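Local coordinates for oxygenase-reductase (Streptomyces fradiae, PDB 4OSP), which reduces the C-6 ketone of angucyclinones with NADPH, serving as the C-terminal short-chain dehydrogenase/reductase domain of the oxygenase-reductase UrdM, at residues B[49-54]-B[68-73]; B[72-77]-B[124-129]; B[109-114]-B[165-170]; B[194-199]-B[247-252]. One frame throughout, in Å; residues are numbered along the deposited sequence.

Contact 1 of 4, residues B[49-54]-B[68-73]; sequences RNREAA and AFSVLA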
loop_
_atom_site.group_PDB
_atom_site.type_symbol
_atom_site.label_atom_id
_atom_site.label_comp_id
_atom_site.label_asym_id
_atom_site.label_seq_id
_atom_site.Cartn_x
_atom_site.Cartn_y
_atom_site.Cartn_z
ATOM N N ARG B 49 -4.116 -24.072 26.341
ATOM C CA ARG B 49 -4.689 -24.936 27.397
ATOM C C ARG B 49 -4.706 -26.430 27.055
ATOM O O ARG B 49 -4.358 -27.274 27.886
ATOM C CB ARG B 49 -6.114 -24.494 27.749
ATOM C CG ARG B 49 -6.206 -23.307 28.698
ATOM C CD ARG B 49 -7.596 -22.685 28.651
ATOM N NE ARG B 49 -8.084 -22.511 27.277
ATOM C CZ ARG B 49 -7.876 -21.429 26.527
ATOM N NH1 ARG B 49 -7.186 -20.398 27.005
ATOM N NH2 ARG B 49 -8.357 -21.378 25.290
ATOM N N ASN B 50 -5.132 -26.752 25.841
ATOM C CA ASN B 50 -5.357 -28.137 25.454
ATOM C C ASN B 50 -4.056 -28.910 25.169
ATOM O O ASN B 50 -3.502 -28.840 24.061
ATOM C CB ASN B 50 -6.309 -28.192 24.254
ATOM C CG ASN B 50 -6.936 -29.559 24.061
ATOM O OD1 ASN B 50 -6.708 -30.485 24.843
ATOM N ND2 ASN B 50 -7.730 -29.693 23.005
ATOM N N ARG B 51 -3.585 -29.646 26.178
ATOM C CA ARG B 51 -2.351 -30.437 26.078
ATOM C C ARG B 51 -2.468 -31.608 25.092
ATOM O O ARG B 51 -1.499 -31.950 24.412
ATOM C CB ARG B 51 -1.921 -30.938 27.468
ATOM C CG ARG B 51 -0.768 -31.945 27.485
ATOM C CD ARG B 51 0.575 -31.312 27.121
ATOM N NE ARG B 51 1.158 -30.534 28.221
ATOM C CZ ARG B 51 2.342 -29.918 28.173
ATOM N NH1 ARG B 51 3.093 -29.979 27.079
ATOM N NH2 ARG B 51 2.773 -29.230 29.223
ATOM N N GLU B 52 -3.655 -32.207 25.018
ATOM C CA GLU B 52 -3.892 -33.357 24.141
ATOM C C GLU B 52 -3.767 -32.997 22.665
ATOM O O GLU B 52 -3.088 -33.695 21.902
ATOM C CB GLU B 52 -5.270 -33.980 24.409
ATOM C CG GLU B 52 -5.289 -35.012 25.528
ATOM C CD GLU B 52 -5.301 -34.388 26.913
ATOM O OE1 GLU B 52 -5.790 -33.240 27.060
ATOM O OE2 GLU B 52 -4.826 -35.050 27.861
ATOM N N ALA B 53 -4.435 -31.914 22.263
ATOM C CA ALA B 53 -4.402 -31.469 20.872
ATOM C C ALA B 53 -2.980 -31.126 20.443
ATOM O O ALA B 53 -2.596 -31.367 19.289
ATOM C CB ALA B 53 -5.319 -30.281 20.667
ATOM N N ALA B 54 -2.197 -30.577 21.372
ATOM C CA ALA B 54 -0.808 -30.243 21.086
ATOM C C ALA B 54 0.024 -31.511 20.887
ATOM O O ALA B 54 0.864 -31.582 19.982
ATOM C CB ALA B 54 -0.229 -29.380 22.192
ATOM N N ALA B 68 9.358 -32.914 17.214
ATOM C CA ALA B 68 8.538 -31.866 17.820
ATOM C C ALA B 68 8.295 -32.123 19.313
ATOM O O ALA B 68 8.415 -33.251 19.787
ATOM C CB ALA B 68 7.214 -31.740 17.086
ATOM N N PHE B 69 7.964 -31.066 20.048
ATOM C CA PHE B 69 7.480 -31.202 21.421
ATOM C C PHE B 69 6.404 -30.164 21.736
ATOM O O PHE B 69 6.348 -29.109 21.106
ATOM C CB PHE B 69 8.636 -31.149 22.440
ATOM C CG PHE B 69 9.359 -29.819 22.505
ATOM C CD1 PHE B 69 10.382 -29.515 21.606
ATOM C CD2 PHE B 69 9.054 -28.894 23.502
ATOM C CE1 PHE B 69 11.060 -28.305 21.678
ATOM C CE2 PHE B 69 9.733 -27.682 23.578
ATOM C CZ PHE B 69 10.738 -27.386 22.664
ATOM N N SER B 70 5.547 -30.459 22.704
ATOM C CA SER B 70 4.497 -29.516 23.060
ATOM C C SER B 70 4.911 -28.537 24.172
ATOM O O SER B 70 5.812 -28.808 24.967
ATOM C CB SER B 70 3.187 -30.235 23.399
ATOM O OG SER B 70 3.327 -31.048 24.547
ATOM N N VAL B 71 4.253 -27.386 24.186
ATOM C CA VAL B 71 4.515 -26.336 25.149
ATOM C C VAL B 71 3.177 -25.718 25.549
ATOM O O VAL B 71 2.413 -25.257 24.699
ATOM C CB VAL B 71 5.451 -25.260 24.548
ATOM C CG1 VAL B 71 5.337 -23.952 25.308
ATOM C CG2 VAL B 71 6.891 -25.756 24.533
ATOM N N LEU B 72 2.893 -25.735 26.843
ATOM C CA LEU B 72 1.657 -25.182 27.376
ATOM C C LEU B 72 1.921 -23.809 27.983
ATOM O O LEU B 72 2.829 -23.647 28.805
ATOM C CB LEU B 72 1.088 -26.123 28.443
ATOM C CG LEU B 72 -0.421 -26.126 28.717
ATOM C CD1 LEU B 72 -1.218 -26.250 27.421
ATOM C CD2 LEU B 72 -0.781 -27.262 29.675
ATOM N N ALA B 73 1.146 -22.815 27.558
ATOM C CA ALA B 73 1.209 -21.485 28.163
ATOM C C ALA B 73 0.057 -20.631 27.678
ATOM O O ALA B 73 -0.031 -20.315 26.490
ATOM C CB ALA B 73 2.533 -20.812 27.844
HETATM O O HOH W 1 5.002 -27.297 28.508
#
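Ala54 and Ser70 bring their CA atoms to 5.7 Å where the first turn of helix 51-63 lies against strand 67-72, and toward the other end of the contact the loop at Arg49 faces Leu72. The two segments belong to the beta-alpha-beta unit of the Rossmann fold made by strand 42-47, helix 51-63 and strand 67-72, with Asn50 at the N-cap position of the helix. At the closest backbone approach, Ala54 and Ser70 meet methyl to methylene, CB to CB at 3.7 Å. Arg51 does the reaching. Its chi1 (171°) sets CG anti to the backbone N, the chain bends at both chi2 and chi3, and the guanidinium lies beside Ser70 and Leu72. There NH1 gives a hydrogen bond of 2.8 Å to Ser70 OG, which lies almost in the guanidinium plane; at 141° the bond is noticeably bent. Ser70 OG is also hydrogen-bonded to Asp55 OD1, the residue right after Ala54 on the helix, so the serine hydroxyl links the arginine to this carboxylate. Leu72 supplies the apolar side: its CB sits over one face of the guanidinium, 3.6 Å from Arg51 NH2. Further out, Leu72 CD1 touches the backbone Arg49 O at 3.3 Å. Arg49 starts away from the strand, and its side chain lies near those of Ser48 and Glu74, both of which bind NADP(+). A water bridges the two segments, accepting from Arg51 NH2 at 3.0 Å and from Leu72 N at 3.1 Å.

Contact 2 of 4, residues B[72-77]-B[124-129]; sequences LAELGV and FDRLVA
Gly76 and Ala129 make the packing part of this contact, their CA atoms only 4.5 Å apart. Ala129 turns its small methyl toward the loop, CB lying 3.5 Å from Gly76 O. Gly76 takes a positive phi of 93°, and at its backbone angles a CB would be jammed against the carbonyl O of Leu75, which by itself calls for glycine. Its N is hydrogen-bonded to Asp80 OD2 at the start of helix 80-96. Beside this, Val77 CG1 stands near the edge of the Arg126 guanidinium, 4.1 Å from NH1, the two side chains running side by side in the same direction.

Glu74, Leu75 and Arg126 all bind NADP(+), so the contact forms part of the NADP(+)-binding site of this Rossmann-fold reductase, at the loop that follows strand 67-72.

The polar part is looser. Arg126 CG is anti to the backbone N (chi1 167°), the chain bends at chi2 and chi3, and NH2 comes 3.3 Å from Leu75 O. Glu74 OE2 remains 4.2 Å from Arg126 NH2, an attraction of opposite charges rather than a salt bridge. Elsewhere on the same helix turns, Asp125 forms a salt bridge with Lys133 of the second subunit, and Val128 packs on Val128 of that subunit.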
loop_
_atom_site.group_PDB
_atom_site.type_symbol
_atom_site.label_atom_id
_atom_site.label_comp_id
_atom_site.label_asym_id
_atom_site.label_seq_id
_atom_site.Cartn_x
_atom_site.Cartn_y
_atom_site.Cartn_z
ATOM N N LEU B 72 2.893 -25.735 26.843
ATOM C CA LEU B 72 1.657 -25.182 27.376
ATOM C C LEU B 72 1.921 -23.809 27.983
ATOM O O LEU B 72 2.829 -23.647 28.805
ATOM C CB LEU B 72 1.088 -26.123 28.443
ATOM C CG LEU B 72 -0.421 -26.126 28.717
ATOM C CD1 LEU B 72 -1.218 -26.250 27.421
ATOM C CD2 LEU B 72 -0.781 -27.262 29.675
ATOM N N ALA B 73 1.146 -22.815 27.558
ATOM C CA ALA B 73 1.209 -21.485 28.163
ATOM C C ALA B 73 0.057 -20.631 27.678
ATOM O O ALA B 73 -0.031 -20.315 26.490
ATOM C CB ALA B 73 2.533 -20.812 27.844
ATOM N N GLU B 74 -0.832 -20.266 28.595
ATOM C CA GLU B 74 -1.970 -19.431 28.256
ATOM C C GLU B 74 -1.495 -18.022 27.914
ATOM O O GLU B 74 -0.866 -17.356 28.735
ATOM C CB GLU B 74 -2.967 -19.379 29.417
ATOM C CG GLU B 74 -4.337 -18.833 29.023
ATOM C CD GLU B 74 -5.267 -18.621 30.209
ATOM O OE1 GLU B 74 -5.023 -19.210 31.291
ATOM O OE2 GLU B 74 -6.255 -17.860 30.054
ATOM N N LEU B 75 -1.807 -17.573 26.704
ATOM C CA LEU B 75 -1.447 -16.229 26.263
ATOM C C LEU B 75 -2.485 -15.198 26.672
ATOM O O LEU B 75 -3.683 -15.491 26.724
ATOM C CB LEU B 75 -1.263 -16.197 24.751
ATOM C CG LEU B 75 -0.166 -17.113 24.223
ATOM C CD1 LEU B 75 0.022 -16.872 22.728
ATOM C CD2 LEU B 75 1.133 -16.906 24.997
ATOM N N GLY B 76 -2.013 -13.989 26.964
ATOM C CA GLY B 76 -2.899 -12.875 27.282
ATOM C C GLY B 76 -3.182 -12.680 28.757
ATOM O O GLY B 76 -3.988 -11.831 29.124
ATOM N N VAL B 77 -2.526 -13.467 29.606
ATOM C CA VAL B 77 -2.646 -13.302 31.059
ATOM C C VAL B 77 -1.258 -13.071 31.657
ATOM O O VAL B 77 -0.258 -13.427 31.032
ATOM C CB VAL B 77 -3.316 -14.526 31.748
ATOM C CG1 VAL B 77 -4.719 -14.770 31.200
ATOM C CG2 VAL B 77 -2.450 -15.774 31.619
ATOM N N PHE B 124 -11.886 -5.693 24.865
ATOM C CA PHE B 124 -10.861 -4.954 24.148
ATOM C C PHE B 124 -9.489 -5.313 24.733
ATOM O O PHE B 124 -8.571 -5.716 23.999
ATOM C CB PHE B 124 -11.114 -3.442 24.232
ATOM C CG PHE B 124 -10.197 -2.623 23.355
ATOM C CD1 PHE B 124 -10.541 -2.341 22.034
ATOM C CD2 PHE B 124 -8.996 -2.139 23.846
ATOM C CE1 PHE B 124 -9.701 -1.590 21.223
ATOM C CE2 PHE B 124 -8.151 -1.386 23.040
ATOM C CZ PHE B 124 -8.504 -1.113 21.727
ATOM N N ASP B 125 -9.377 -5.187 26.058
ATOM C CA ASP B 125 -8.182 -5.589 26.793
ATOM C C ASP B 125 -7.773 -7.019 26.451
ATOM O O ASP B 125 -6.592 -7.300 26.245
ATOM C CB ASP B 125 -8.424 -5.465 28.300
ATOM C CG ASP B 125 -8.511 -4.019 28.766
ATOM O OD1 ASP B 125 -8.308 -3.108 27.944
ATOM O OD2 ASP B 125 -8.785 -3.790 29.960
ATOM N N ARG B 126 -8.756 -7.908 26.366
ATOM C CA ARG B 126 -8.494 -9.322 26.127
ATOM C C ARG B 126 -7.870 -9.534 24.744
ATOM O O ARG B 126 -6.868 -10.239 24.611
ATOM C CB ARG B 126 -9.788 -10.141 26.288
ATOM C CG ARG B 126 -9.721 -11.573 25.756
ATOM C CD ARG B 126 -9.504 -12.590 26.869
ATOM N NE ARG B 126 -8.603 -13.675 26.464
ATOM C CZ ARG B 126 -7.791 -14.330 27.297
ATOM N NH1 ARG B 126 -7.759 -14.022 28.592
ATOM N NH2 ARG B 126 -7.001 -15.295 26.838
ATOM N N LEU B 127 -8.458 -8.912 23.725
ATOM C CA LEU B 127 -7.964 -9.035 22.356
ATOM C C LEU B 127 -6.563 -8.447 22.192
ATOM O O LEU B 127 -5.724 -9.034 21.518
ATOM C CB LEU B 127 -8.932 -8.382 21.370
ATOM C CG LEU B 127 -10.310 -9.046 21.205
ATOM C CD1 LEU B 127 -11.385 -8.009 20.925
ATOM C CD2 LEU B 127 -10.295 -10.099 20.114
ATOM N N VAL B 128 -6.325 -7.288 22.806
ATOM C CA VAL B 128 -5.011 -6.648 22.794
ATOM C C VAL B 128 -3.972 -7.571 23.425
ATOM O O VAL B 128 -2.969 -7.920 22.787
ATOM C CB VAL B 128 -5.031 -5.300 23.552
ATOM C CG1 VAL B 128 -3.613 -4.805 23.821
ATOM C CG2 VAL B 128 -5.820 -4.260 22.770
ATOM N N ALA B 129 -4.254 -7.997 24.661
ATOM C CA ALA B 129 -3.359 -8.842 25.449
ATOM C C ALA B 129 -2.898 -10.062 24.670
ATOM O O ALA B 129 -1.715 -10.431 24.725
ATOM C CB ALA B 129 -4.040 -9.269 26.745
#

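Contact 3 of 4, residues B[109-114]-B[165-170]; sequences GVMGGV and PQEVAY
Gln166 and Glu167 meet the loop at Gly112 to Val114, just ahead of helix 168-187, whose Tyr170 and Lys174 form the Tyr-x-x-x-Lys motif of short-chain dehydrogenases/reductases. The loop begins with the last glycine, Gly109, of the family's Asn-Asn-Ala-Gly sequence, and Gly109 binds NADP(+), as does Lys174. Gln166 comes first. Its CG is anti to the backbone N (chi1 -170°), the chain bends at chi2, and the amide lies against the peptide between Gly113 and Val114; NE2 is 3.6 Å from Gly113 C. The amide nitrogen also faces Val114 N, donor against donor, which leaves its modelled orientation doubtful.

Glu167, at the N-cap position, is the polar centre. Its carboxylate grips two consecutive peptide N-H groups. Gly113 N reaches OE1 of Glu167 at 2.8 Å on the syn lone pair, with a weak second bond to OE2. Gly112 N gives OE2 of Glu167 another 2.8 Å bond, but from well above the carboxylate plane and at a bent 132°. Two backbone donors and the adjacent helix start should together stabilise the negative charge. A CB on Gly112 would come 2.8 Å from Glu167 OE2, a clash.

Tyr170, on the first turn of the helix, lies beneath Met111 and also packs on Ser157 and Leu159. Met111 CG makes a CH-pi contact over one face, 3.6 Å from the Tyr170 ring centroid, and Met111 SD adds a longer Met-aromatic contact at 4.7 Å from the same centroid. At the ring edge, Val110 O lies 3.3 Å from Tyr170 CD1.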
loop_
_atom_site.group_PDB
_atom_site.type_symbol
_atom_site.label_atom_id
_atom_site.label_comp_id
_atom_site.label_asym_id
_atom_site.label_seq_id
_atom_site.Cartn_x
_atom_site.Cartn_y
_atom_site.Cartn_z
ATOM N N GLY B 109 -3.972 -16.210 18.028
ATOM C CA GLY B 109 -4.855 -15.058 18.124
ATOM C C GLY B 109 -6.288 -15.477 18.347
ATOM O O GLY B 109 -6.670 -16.596 18.010
ATOM N N VAL B 110 -7.085 -14.590 18.932
ATOM C CA VAL B 110 -8.508 -14.870 19.114
ATOM C C VAL B 110 -9.362 -13.764 18.509
ATOM O O VAL B 110 -9.016 -12.583 18.595
ATOM C CB VAL B 110 -8.896 -15.102 20.602
ATOM C CG1 VAL B 110 -7.978 -16.133 21.251
ATOM C CG2 VAL B 110 -8.890 -13.796 21.388
ATOM N N MET B 111 -10.471 -14.155 17.889
ATOM C CA MET B 111 -11.432 -13.193 17.367
ATOM C C MET B 111 -12.397 -12.688 18.446
ATOM O O MET B 111 -12.454 -13.239 19.548
ATOM C CB MET B 111 -12.163 -13.766 16.154
ATOM C CG MET B 111 -11.387 -13.562 14.862
ATOM S SD MET B 111 -12.008 -14.483 13.448
ATOM C CE MET B 111 -10.883 -15.884 13.418
ATOM N N GLY B 112 -13.121 -11.618 18.137
ATOM C CA GLY B 112 -14.038 -11.000 19.101
ATOM C C GLY B 112 -15.469 -11.497 18.977
ATOM O O GLY B 112 -16.113 -11.796 19.983
ATOM N N GLY B 113 -15.964 -11.572 17.740
ATOM C CA GLY B 113 -17.309 -12.083 17.453
ATOM C C GLY B 113 -18.421 -11.278 18.107
ATOM O O GLY B 113 -19.287 -11.836 18.783
ATOM N N VAL B 114 -18.389 -9.964 17.899
ATOM C CA VAL B 114 -19.341 -9.032 18.511
ATOM C C VAL B 114 -19.456 -7.771 17.627
ATOM O O VAL B 114 -18.472 -7.349 17.001
ATOM C CB VAL B 114 -18.914 -8.683 19.971
ATOM C CG1 VAL B 114 -19.176 -7.228 20.311
ATOM C CG2 VAL B 114 -19.597 -9.601 20.977
ATOM N N PRO B 165 -16.853 -4.637 9.968
ATOM C CA PRO B 165 -17.125 -4.035 11.280
ATOM C C PRO B 165 -17.389 -5.074 12.370
ATOM O O PRO B 165 -17.228 -4.777 13.556
ATOM C CB PRO B 165 -18.388 -3.196 11.033
ATOM C CG PRO B 165 -18.436 -2.987 9.560
ATOM C CD PRO B 165 -17.840 -4.221 8.957
ATOM N N GLN B 166 -17.771 -6.285 11.960
ATOM C CA GLN B 166 -18.070 -7.373 12.894
ATOM C C GLN B 166 -16.857 -7.809 13.733
ATOM O O GLN B 166 -17.009 -8.413 14.802
ATOM C CB GLN B 166 -18.656 -8.574 12.134
ATOM C CG GLN B 166 -19.221 -9.683 13.017
ATOM C CD GLN B 166 -20.133 -9.164 14.126
ATOM O OE1 GLN B 166 -20.872 -8.188 13.946
ATOM N NE2 GLN B 166 -20.086 -9.823 15.279
ATOM N N GLU B 167 -15.660 -7.492 13.250
ATOM C CA GLU B 167 -14.440 -7.940 13.889
ATOM C C GLU B 167 -13.433 -6.793 13.978
ATOM O O GLU B 167 -12.221 -6.989 13.834
ATOM C CB GLU B 167 -13.869 -9.131 13.112
ATOM C CG GLU B 167 -13.384 -10.287 13.978
ATOM C CD GLU B 167 -14.298 -10.573 15.152
ATOM O OE1 GLU B 167 -15.147 -11.478 15.036
ATOM O OE2 GLU B 167 -14.175 -9.882 16.187
ATOM N N VAL B 168 -13.946 -5.595 14.233
ATOM C CA VAL B 168 -13.131 -4.383 14.165
ATOM C C VAL B 168 -12.012 -4.372 15.213
ATOM O O VAL B 168 -10.847 -4.097 14.892
ATOM C CB VAL B 168 -13.997 -3.085 14.215
ATOM C CG1 VAL B 168 -14.906 -3.071 15.436
ATOM C CG2 VAL B 168 -13.114 -1.837 14.167
ATOM N N ALA B 169 -12.362 -4.695 16.456
ATOM C CA ALA B 169 -11.379 -4.750 17.528
ATOM C C ALA B 169 -10.254 -5.746 17.195
ATOM O O ALA B 169 -9.076 -5.470 17.448
ATOM C CB ALA B 169 -12.053 -5.103 18.841
ATOM N N TYR B 170 -10.626 -6.888 16.608
ATOM C CA TYR B 170 -9.666 -7.911 16.198
ATOM C C TYR B 170 -8.720 -7.412 15.104
ATOM O O TYR B 170 -7.517 -7.691 15.145
ATOM C CB TYR B 170 -10.399 -9.170 15.739
ATOM C CG TYR B 170 -9.560 -10.169 14.953
ATOM C CD1 TYR B 170 -8.855 -11.193 15.602
ATOM C CD2 TYR B 170 -9.507 -10.120 13.560
ATOM C CE1 TYR B 170 -8.105 -12.126 14.884
ATOM C CE2 TYR B 170 -8.762 -11.049 12.832
ATOM C CZ TYR B 170 -8.063 -12.049 13.499
ATOM O OH TYR B 170 -7.326 -12.965 12.772
#

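Contact 4 of 4, residues B[194-199]-B[247-252]; sequences TVNSVG and RWITGS
Asn196 presents its side-chain amide to the 247-252 loop, and two donors of Ser252 reach OD1 from opposite faces of the amide plane: the backbone N at 3.0 Å and the hydroxyl OG at 2.9 Å. At its edge, ND2 of Asn196 gives a nearly straight bond (173°) to Ile249 O, 2.8 Å long and almost in the amide plane, although it arrives above the plane of the Ile249 carbonyl. OD1 thus takes two donors and ND2 gives one bond, and with both ends held by the loop the amide's rotation is fixed. Ile249 CG2 packs on OD1 of Asn196 at 3.5 Å.

Backbone bonds continue the seam. Val195 O accepts from Gly251 N at 2.7 Å, and Ser197 N donates to Ser252 O at 2.9 Å. Thr250 OG1, anti to its backbone N (chi1 -165°), accepts from Val195 N at 2.9 Å, a side chain standing in for a main-chain partner.

The loop thereby leads into strand 253-256, which runs parallel to strand 194-204 in the Rossmann sheet, while strand 151-155 pairs along the other edge. Helix 231-242 packs on Asn196 and Ile249, helix 168-187 on Val195 and Thr250; Arg247 turns outward to salt bridges with Asp233 and Asp236 of the third subunit.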
loop_
_atom_site.group_PDB
_atom_site.type_symbol
_atom_site.label_atom_id
_atom_site.label_comp_id
_atom_site.label_asym_id
_atom_site.label_seq_id
_atom_site.Cartn_x
_atom_site.Cartn_y
_atom_site.Cartn_z
ATOM N N THR B 194 15.194 -11.855 9.042
ATOM C CA THR B 194 14.044 -11.319 8.299
ATOM C C THR B 194 12.795 -11.343 9.164
ATOM O O THR B 194 12.635 -12.221 10.016
ATOM C CB THR B 194 13.769 -12.064 6.977
ATOM O OG1 THR B 194 13.144 -13.323 7.255
ATOM C CG2 THR B 194 15.063 -12.270 6.171
ATOM N N VAL B 195 11.921 -10.358 8.941
ATOM C CA VAL B 195 10.669 -10.229 9.668
ATOM C C VAL B 195 9.578 -9.939 8.633
ATOM O O VAL B 195 9.619 -8.926 7.938
ATOM C CB VAL B 195 10.725 -9.079 10.720
ATOM C CG1 VAL B 195 9.575 -9.191 11.705
ATOM C CG2 VAL B 195 12.051 -9.091 11.484
ATOM N N ASN B 196 8.624 -10.856 8.506
ATOM C CA ASN B 196 7.565 -10.709 7.520
ATOM C C ASN B 196 6.188 -11.053 8.087
ATOM O O ASN B 196 6.067 -11.709 9.127
ATOM C CB ASN B 196 7.860 -11.567 6.287
ATOM C CG ASN B 196 9.037 -11.049 5.485
ATOM O OD1 ASN B 196 8.941 -10.018 4.808
ATOM N ND2 ASN B 196 10.149 -11.763 5.545
ATOM N N SER B 197 5.159 -10.591 7.396
ATOM C CA SER B 197 3.772 -10.884 7.750
ATOM C C SER B 197 3.170 -11.751 6.654
ATOM O O SER B 197 3.531 -11.625 5.488
ATOM C CB SER B 197 2.968 -9.593 7.869
ATOM O OG SER B 197 3.162 -8.981 9.124
ATOM N N VAL B 198 2.290 -12.662 7.051
ATOM C CA VAL B 198 1.533 -13.478 6.119
ATOM C C VAL B 198 0.048 -13.263 6.431
ATOM O O VAL B 198 -0.371 -13.401 7.582
ATOM C CB VAL B 198 1.892 -14.979 6.255
ATOM C CG1 VAL B 198 1.064 -15.813 5.285
ATOM C CG2 VAL B 198 3.378 -15.206 5.999
ATOM N N GLY B 199 -0.725 -12.887 5.416
ATOM C CA GLY B 199 -2.148 -12.606 5.588
ATOM C C GLY B 199 -3.029 -13.670 4.961
ATOM O O GLY B 199 -3.081 -13.800 3.738
ATOM N N ARG B 247 15.627 -15.144 1.942
ATOM C CA ARG B 247 16.581 -14.309 2.666
ATOM C C ARG B 247 16.510 -12.828 2.248
ATOM O O ARG B 247 16.886 -11.940 3.010
ATOM C CB ARG B 247 18.005 -14.863 2.521
ATOM C CG ARG B 247 18.677 -14.546 1.192
ATOM C CD ARG B 247 19.766 -15.567 0.838
ATOM N NE ARG B 247 20.043 -15.520 -0.595
ATOM C CZ ARG B 247 19.531 -16.355 -1.498
ATOM N NH1 ARG B 247 18.741 -17.350 -1.125
ATOM N NH2 ARG B 247 19.821 -16.199 -2.779
ATOM N N TRP B 248 16.018 -12.567 1.041
ATOM C CA TRP B 248 16.034 -11.209 0.505
ATOM C C TRP B 248 14.657 -10.550 0.592
ATOM O O TRP B 248 14.434 -9.493 0.007
ATOM C CB TRP B 248 16.598 -11.193 -0.935
ATOM C CG TRP B 248 17.170 -9.854 -1.386
ATOM C CD1 TRP B 248 16.837 -9.158 -2.524
ATOM C CD2 TRP B 248 18.173 -9.064 -0.717
ATOM N NE1 TRP B 248 17.564 -7.992 -2.595
ATOM C CE2 TRP B 248 18.385 -7.907 -1.500
ATOM C CE3 TRP B 248 18.905 -9.221 0.473
ATOM C CZ2 TRP B 248 19.292 -6.906 -1.128
ATOM C CZ3 TRP B 248 19.811 -8.230 0.839
ATOM C CH2 TRP B 248 19.997 -7.091 0.044
ATOM N N ILE B 249 13.744 -11.174 1.340
ATOM C CA ILE B 249 12.444 -10.573 1.639
ATOM C C ILE B 249 12.338 -10.254 3.133
ATOM O O ILE B 249 12.390 -11.156 3.985
ATOM C CB ILE B 249 11.271 -11.499 1.233
ATOM C CG1 ILE B 249 11.342 -11.849 -0.262
ATOM C CG2 ILE B 249 9.927 -10.858 1.580
ATOM C CD1 ILE B 249 10.407 -12.978 -0.654
ATOM N N THR B 250 12.189 -8.976 3.450
ATOM C CA THR B 250 11.922 -8.571 4.827
ATOM C C THR B 250 11.033 -7.328 4.938
ATOM O O THR B 250 10.962 -6.520 4.013
ATOM C CB THR B 250 13.219 -8.395 5.638
ATOM O OG1 THR B 250 12.898 -8.347 7.033
ATOM C CG2 THR B 250 13.950 -7.131 5.216
ATOM N N GLY B 251 10.345 -7.197 6.065
ATOM C CA GLY B 251 9.461 -6.066 6.296
ATOM C C GLY B 251 8.203 -6.067 5.447
ATOM O O GLY B 251 7.487 -5.070 5.397
ATOM N N SER B 252 7.921 -7.181 4.781
ATOM C CA SER B 252 6.832 -7.209 3.816
ATOM C C SER B 252 5.650 -8.051 4.281
ATOM O O SER B 252 5.702 -8.690 5.333
ATOM C CB SER B 252 7.330 -7.683 2.448
ATOM O OG SER B 252 7.585 -9.072 2.462
#

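From the N terminus, contact 1 closes the first loop, around helix 51-63 and within one beta-alpha-beta unit. Contact 2 opens on the residues where contact 1 ends, sharing Leu72 and Ala73, and closes on helix 121-142. Contact 3 opens inside that second loop, at 109-114, and closes beyond it, at 165-170, so contacts 2 and 3 cross; Leu127 of contact 2 packs on Val110 and Ala169 of contact 3. Both also reach the second subunit. Contact 4, in series after helix 168-187, closes the loop from strand 194-204 to 247-252, just before strand 253-256, which pairs with that strand. Contacts 1 and 4 reach the same sheet on opposite sides of the chain's centre.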